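Long-range contacts in lovastatin nonaketide synthase, polyketide synthase component (Aspergillus terreus, PDB 7CPX), which builds dihydromonacolin L, the nonaketide precursor of lovastatin, from malonyl-CoA by repeated condensation, reduction, dehydration and methylation, as a homodimer working with lovC: residues A[971-976]-A[1039-1044]; A[1029-1034]-A[1066-1071]. The protein carries 2 engineered substitutions. One frame throughout, in Å; residues are numbered along the deposited sequence.

Both contacts lie in the N-terminal hotdog fold of the dehydratase domain. From the N terminus, 971-976 comes first, at the end of strand 967-974; the chain then runs through helix 995-1012 and strand 1016-1027 to 1029-1034. Residues 1039-1044 lead into strand 1040-1052 and close contact 1, and 1066-1071, at the end of strand 1057-1067, closes contact 2. The segments alternate, so the two loops cross. Contact 1 pairs two neighbouring strands; contact 2 brings the segment after strand 1016-1027 against the end of strand 1057-1067, which neighbours strand 1040-1052 of contact 1. They meet directly: E1041 bonds through the backbone to C1067, and V1040 packs on V1031. Segments of both also reach the second subunit.

Contact 1. Residues A[971-976]-A[1039-1044]; sequences LNFVRP and LVELNL
The phenyl ring of F973 carries the E1041 side chain over one face, CB standing 3.6 Å above the ring plane and offset toward the rim, while L1039 CB lies at the ring edge. E1041 CB sits 3.9 Å from the centre of the F973 ring, a CH-pi contact. Ring and glutamate lie alongside each other and point the same way, the carboxylate plane 33° from that of the ring. CG of E1041 is anti to the backbone N (chi1 178°), and the extended chain brings the carboxylate to the CZ end of the ring, where OE2 forms a salt bridge with R941 of the second subunit; N1043 ND2 gives the same oxygen a weak hydrogen bond. The second flat group is the guanidinium of R975. L1039 CD2 lies 3.4 Å above its plane, over the centre, and the other branch, CD1, turns to NH2. The R975 chain bends at chi3; NH1 makes a salt bridge with D978 and NE a hydrogen bond to D1037 O. L1039 also reaches back to F973, CD2 to CB 3.9 Å. On the face bearing N972 and V974, V974 CG2 meets L1042 CD1 at 3.8 Å. Four backbone bonds join the strands: N972 with L1042 and V974 with V1040, each in both directions, are hydrogen-bonded pairs, and L971-N1043 and F973-E1041 are non-hydrogen-bonded ones. The axes of 971-974 and 1040-1044 approach to 4.5 Å, their directions 153° apart. The face of L971, F973 and E1041 meets Y962 and S146 of the second subunit in this homodimer. On the other, L1042 packs on M1001 of helix 995-1012, as in a hotdog fold, in which a curved antiparallel sheet wraps a long helix.

Contact 2. Residues A[1029-1034]-A[1066-1071]; sequences KAVIFD and SCLSKE
In the N-terminal hotdog fold of the dehydratase domain, the segment leaving strand 1016-1027 passes over the end of strand 1057-1067, and V1031 faces S1066 and L1068 there. The two methyls of V1031 divide the work. CG2, anti to the carbonyl carbon, comes 3.3 Å from S1066 CB, and CG1 lies 4.1 Å from L1068 CD2. V1031 and L1068 pass alongside with their side chains running in opposing directions, and the same CD2 of L1068 carries on to the backbone, 3.8 Å from V1031 CA and 3.7 Å from I1032 N. The other branch, CD1, meets the aliphatic part of K1029 at CE, 4.2 Å away, near the surface. V1031 also packs on L1042, and its CG1 lies over one face of the F1033 ring, offset toward the rim. The hydroxyl of S1066 is hydrogen-bonded to S1077 OG, which also bonds K1029 O, so one serine of strand 1075-1087 links both segments. No hydrogen bond runs directly between the two segments: the contact is mainly apolar, and S1077 bridges them through S1066 OG and K1029 O.

Contact 1. Residues A[971-976]-A[1039-1044]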
loop_
_atom_site.group_PDB
_atom_site.type_symbol
_atom_site.label_atom_id
_atom_site.label_comp_id
_atom_site.label_asym_id
_atom_site.label_seq_id
_atom_site.Cartn_x
_atom_site.Cartn_y
_atom_site.Cartn_z
ATOM N N LEU A 971 -7.548 -1.369 3.913
ATOM C CA LEU A 971 -7.714 -0.101 4.606
ATOM C C LEU A 971 -9.061 -0.090 5.310
ATOM O O LEU A 971 -10.084 -0.424 4.703
ATOM C CB LEU A 971 -7.622 1.065 3.624
ATOM C CG LEU A 971 -6.438 1.006 2.659
ATOM C CD1 LEU A 971 -6.580 2.049 1.573
ATOM C CD2 LEU A 971 -5.137 1.195 3.411
ATOM N N ASN A 972 -9.063 0.297 6.581
ATOM C CA ASN A 972 -10.283 0.349 7.366
ATOM C C ASN A 972 -10.158 1.473 8.380
ATOM O O ASN A 972 -9.058 1.909 8.717
ATOM C CB ASN A 972 -10.544 -0.990 8.068
ATOM C CG ASN A 972 -11.851 -1.010 8.828
ATOM O OD1 ASN A 972 -12.620 -0.051 8.793
ATOM N ND2 ASN A 972 -12.114 -2.113 9.517
ATOM N N PHE A 973 -11.304 1.943 8.864
ATOM C CA PHE A 973 -11.364 2.957 9.914
ATOM C C PHE A 973 -12.303 2.413 10.983
ATOM O O PHE A 973 -13.502 2.700 10.982
ATOM C CB PHE A 973 -11.827 4.297 9.366
ATOM C CG PHE A 973 -10.760 5.046 8.622
ATOM C CD1 PHE A 973 -10.307 4.595 7.396
ATOM C CD2 PHE A 973 -10.215 6.203 9.147
ATOM C CE1 PHE A 973 -9.330 5.283 6.708
ATOM C CE2 PHE A 973 -9.237 6.895 8.465
ATOM C CZ PHE A 973 -8.793 6.435 7.243
ATOM N N VAL A 974 -11.748 1.633 11.901
ATOM C CA VAL A 974 -12.547 0.916 12.885
ATOM C C VAL A 974 -12.979 1.881 13.980
ATOM O O VAL A 974 -12.145 2.561 14.588
ATOM C CB VAL A 974 -11.763 -0.264 13.473
ATOM C CG1 VAL A 974 -12.538 -0.898 14.609
ATOM C CG2 VAL A 974 -11.461 -1.290 12.398
ATOM N N ARG A 975 -14.284 1.944 14.229
ATOM C CA ARG A 975 -14.817 2.558 15.427
ATOM C C ARG A 975 -15.664 1.533 16.173
ATOM O O ARG A 975 -16.383 0.752 15.538
ATOM C CB ARG A 975 -15.664 3.801 15.112
ATOM C CG ARG A 975 -16.788 3.571 14.121
ATOM C CD ARG A 975 -17.875 4.620 14.275
ATOM N NE ARG A 975 -17.421 5.964 13.935
ATOM C CZ ARG A 975 -17.584 6.539 12.750
ATOM N NH1 ARG A 975 -18.167 5.904 11.746
ATOM N NH2 ARG A 975 -17.154 7.784 12.569
ATOM N N PRO A 976 -15.602 1.498 17.506
ATOM C CA PRO A 976 -16.246 0.391 18.230
ATOM C C PRO A 976 -17.726 0.223 17.931
ATOM O O PRO A 976 -18.203 -0.918 17.885
ATOM C CB PRO A 976 -16.004 0.753 19.700
ATOM C CG PRO A 976 -14.760 1.554 19.681
ATOM C CD PRO A 976 -14.788 2.337 18.404
ATOM N N LEU A 1039 -12.905 7.006 15.262
ATOM C CA LEU A 1039 -12.381 6.232 14.146
ATOM C C LEU A 1039 -10.872 6.094 14.291
ATOM O O LEU A 1039 -10.156 7.096 14.384
ATOM C CB LEU A 1039 -12.725 6.895 12.814
ATOM C CG LEU A 1039 -14.171 6.775 12.333
ATOM C CD1 LEU A 1039 -14.401 7.691 11.144
ATOM C CD2 LEU A 1039 -14.503 5.340 11.960
ATOM N N VAL A 1040 -10.397 4.855 14.311
ATOM C CA VAL A 1040 -8.974 4.545 14.328
ATOM C C VAL A 1040 -8.653 3.836 13.024
ATOM O O VAL A 1040 -9.239 2.792 12.717
ATOM C CB VAL A 1040 -8.594 3.679 15.539
ATOM C CG1 VAL A 1040 -7.120 3.322 15.497
ATOM C CG2 VAL A 1040 -8.929 4.403 16.831
ATOM N N GLU A 1041 -7.736 4.406 12.249
ATOM C CA GLU A 1041 -7.395 3.825 10.961
ATOM C C GLU A 1041 -6.507 2.606 11.156
ATOM O O GLU A 1041 -5.486 2.674 11.846
ATOM C CB GLU A 1041 -6.692 4.854 10.081
ATOM C CG GLU A 1041 -6.263 4.315 8.726
ATOM C CD GLU A 1041 -5.734 5.397 7.809
ATOM O OE1 GLU A 1041 -5.932 6.588 8.122
ATOM O OE2 GLU A 1041 -5.121 5.057 6.776
ATOM N N LEU A 1042 -6.904 1.491 10.548
ATOM C CA LEU A 1042 -6.119 0.266 10.523
ATOM C C LEU A 1042 -5.830 -0.083 9.072
ATOM O O LEU A 1042 -6.758 -0.275 8.277
ATOM C CB LEU A 1042 -6.857 -0.883 11.213
ATOM C CG LEU A 1042 -7.137 -0.717 12.706
ATOM C CD1 LEU A 1042 -7.828 -1.951 13.246
ATOM C CD2 LEU A 1042 -5.856 -0.458 13.473
ATOM N N ASN A 1043 -4.550 -0.165 8.733
ATOM C CA ASN A 1043 -4.106 -0.527 7.394
ATOM C C ASN A 1043 -3.262 -1.785 7.515
ATOM O O ASN A 1043 -2.133 -1.736 8.011
ATOM C CB ASN A 1043 -3.318 0.613 6.753
ATOM C CG ASN A 1043 -4.039 1.943 6.849
ATOM O OD1 ASN A 1043 -3.437 2.966 7.169
ATOM N ND2 ASN A 1043 -5.340 1.931 6.581
ATOM N N LEU A 1044 -3.816 -2.913 7.089
ATOM C CA LEU A 1044 -3.092 -4.179 7.112
ATOM C C LEU A 1044 -2.414 -4.354 5.763
ATOM O O LEU A 1044 -3.068 -4.636 4.758
ATOM C CB LEU A 1044 -4.028 -5.340 7.422
ATOM C CG LEU A 1044 -3.434 -6.732 7.184
ATOM C CD1 LEU A 1044 -2.023 -6.825 7.728
ATOM C CD2 LEU A 1044 -4.301 -7.798 7.816
#

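Contact 2. Residues A[1029-1034]-A[1066-1071]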
loop_
_atom_site.group_PDB
_atom_site.type_symbol
_atom_site.label_atom_id
_atom_site.label_comp_id
_atom_site.label_asym_id
_atom_site.label_seq_id
_atom_site.Cartn_x
_atom_site.Cartn_y
_atom_site.Cartn_z
ATOM N N LYS A 1029 1.893 -1.323 19.148
ATOM C CA LYS A 1029 1.129 -0.231 19.746
ATOM C C LYS A 1029 -0.331 -0.647 19.821
ATOM O O LYS A 1029 -0.983 -0.825 18.788
ATOM C CB LYS A 1029 1.284 1.057 18.941
ATOM C CG LYS A 1029 0.531 2.238 19.527
ATOM C CD LYS A 1029 0.887 3.531 18.818
ATOM C CE LYS A 1029 0.236 4.729 19.488
ATOM N NZ LYS A 1029 0.683 6.021 18.899
ATOM N N ALA A 1030 -0.841 -0.798 21.040
ATOM C CA ALA A 1030 -2.253 -1.095 21.222
ATOM C C ALA A 1030 -3.096 0.080 20.745
ATOM O O ALA A 1030 -2.806 1.237 21.059
ATOM C CB ALA A 1030 -2.544 -1.398 22.689
ATOM N N VAL A 1031 -4.143 -0.224 19.985
ATOM C CA VAL A 1031 -5.041 0.801 19.465
ATOM C C VAL A 1031 -6.037 1.158 20.562
ATOM O O VAL A 1031 -6.895 0.349 20.922
ATOM C CB VAL A 1031 -5.756 0.329 18.195
ATOM C CG1 VAL A 1031 -7.040 1.106 17.990
ATOM C CG2 VAL A 1031 -4.852 0.499 16.994
ATOM N N ILE A 1032 -5.927 2.371 21.088
ATOM C CA ILE A 1032 -6.826 2.853 22.128
ATOM C C ILE A 1032 -7.940 3.654 21.472
ATOM O O ILE A 1032 -7.677 4.617 20.742
ATOM C CB ILE A 1032 -6.071 3.709 23.158
ATOM C CG1 ILE A 1032 -4.798 2.997 23.628
ATOM C CG2 ILE A 1032 -6.972 4.025 24.341
ATOM C CD1 ILE A 1032 -5.036 1.636 24.240
ATOM N N PHE A 1033 -9.182 3.260 21.730
ATOM C CA PHE A 1033 -10.353 3.959 21.215
ATOM C C PHE A 1033 -10.833 4.937 22.279
ATOM O O PHE A 1033 -11.251 4.526 23.366
ATOM C CB PHE A 1033 -11.455 2.974 20.838
ATOM C CG PHE A 1033 -11.079 2.040 19.727
ATOM C CD1 PHE A 1033 -11.159 2.444 18.409
ATOM C CD2 PHE A 1033 -10.650 0.756 20.002
ATOM C CE1 PHE A 1033 -10.814 1.589 17.385
ATOM C CE2 PHE A 1033 -10.305 -0.107 18.984
ATOM C CZ PHE A 1033 -10.385 0.310 17.671
ATOM N N ASP A 1034 -10.775 6.231 21.964
ATOM C CA ASP A 1034 -11.226 7.240 22.915
ATOM C C ASP A 1034 -12.709 7.080 23.219
ATOM O O ASP A 1034 -13.136 7.219 24.371
ATOM C CB ASP A 1034 -10.935 8.637 22.369
ATOM C CG ASP A 1034 -11.251 9.732 23.368
ATOM O OD1 ASP A 1034 -11.586 9.407 24.526
ATOM O OD2 ASP A 1034 -11.165 10.921 22.995
ATOM N N SER A 1066 -1.521 1.410 12.494
ATOM C CA SER A 1066 -2.655 2.024 13.164
ATOM C C SER A 1066 -2.421 3.516 13.336
ATOM O O SER A 1066 -1.291 3.971 13.532
ATOM C CB SER A 1066 -2.917 1.388 14.531
ATOM O OG SER A 1066 -1.758 1.432 15.344
ATOM N N CYS A 1067 -3.516 4.266 13.260
ATOM C CA CYS A 1067 -3.516 5.699 13.532
ATOM C C CYS A 1067 -4.744 6.017 14.366
ATOM O O CYS A 1067 -5.871 5.913 13.873
ATOM C CB CYS A 1067 -3.522 6.516 12.241
ATOM S SG CYS A 1067 -3.489 8.290 12.529
ATOM N N LEU A 1068 -4.526 6.404 15.623
ATOM C CA LEU A 1068 -5.644 6.611 16.537
ATOM C C LEU A 1068 -6.532 7.768 16.098
ATOM O O LEU A 1068 -7.762 7.656 16.156
ATOM C CB LEU A 1068 -5.120 6.855 17.951
ATOM C CG LEU A 1068 -4.102 5.828 18.456
ATOM C CD1 LEU A 1068 -3.769 6.074 19.918
ATOM C CD2 LEU A 1068 -4.613 4.411 18.254
ATOM N N SER A 1069 -5.940 8.877 15.662
ATOM C CA SER A 1069 -6.708 10.049 15.267
ATOM C C SER A 1069 -6.084 10.662 14.025
ATOM O O SER A 1069 -4.862 10.629 13.854
ATOM C CB SER A 1069 -6.761 11.083 16.397
ATOM O OG SER A 1069 -7.489 12.233 15.998
ATOM N N LYS A 1070 -6.928 11.257 13.179
ATOM C CA LYS A 1070 -6.453 11.797 11.911
ATOM C C LYS A 1070 -5.379 12.855 12.107
ATOM O O LYS A 1070 -4.605 13.122 11.181
ATOM C CB LYS A 1070 -7.629 12.379 11.117
ATOM C CG LYS A 1070 -8.415 13.477 11.833
ATOM C CD LYS A 1070 -7.824 14.859 11.593
ATOM C CE LYS A 1070 -8.774 15.954 12.050
ATOM N NZ LYS A 1070 -9.089 15.859 13.502
ATOM N N GLU A 1071 -5.313 13.467 13.291
ATOM C CA GLU A 1071 -4.259 14.434 13.565
ATOM C C GLU A 1071 -2.882 13.787 13.520
ATOM O O GLU A 1071 -1.929 14.392 13.014
ATOM C CB GLU A 1071 -4.493 15.088 14.926
ATOM C CG GLU A 1071 -4.468 14.113 16.094
ATOM C CD GLU A 1071 -4.815 14.773 17.413
ATOM O OE1 GLU A 1071 -5.207 15.958 17.402
ATOM O OE2 GLU A 1071 -4.695 14.105 18.463
#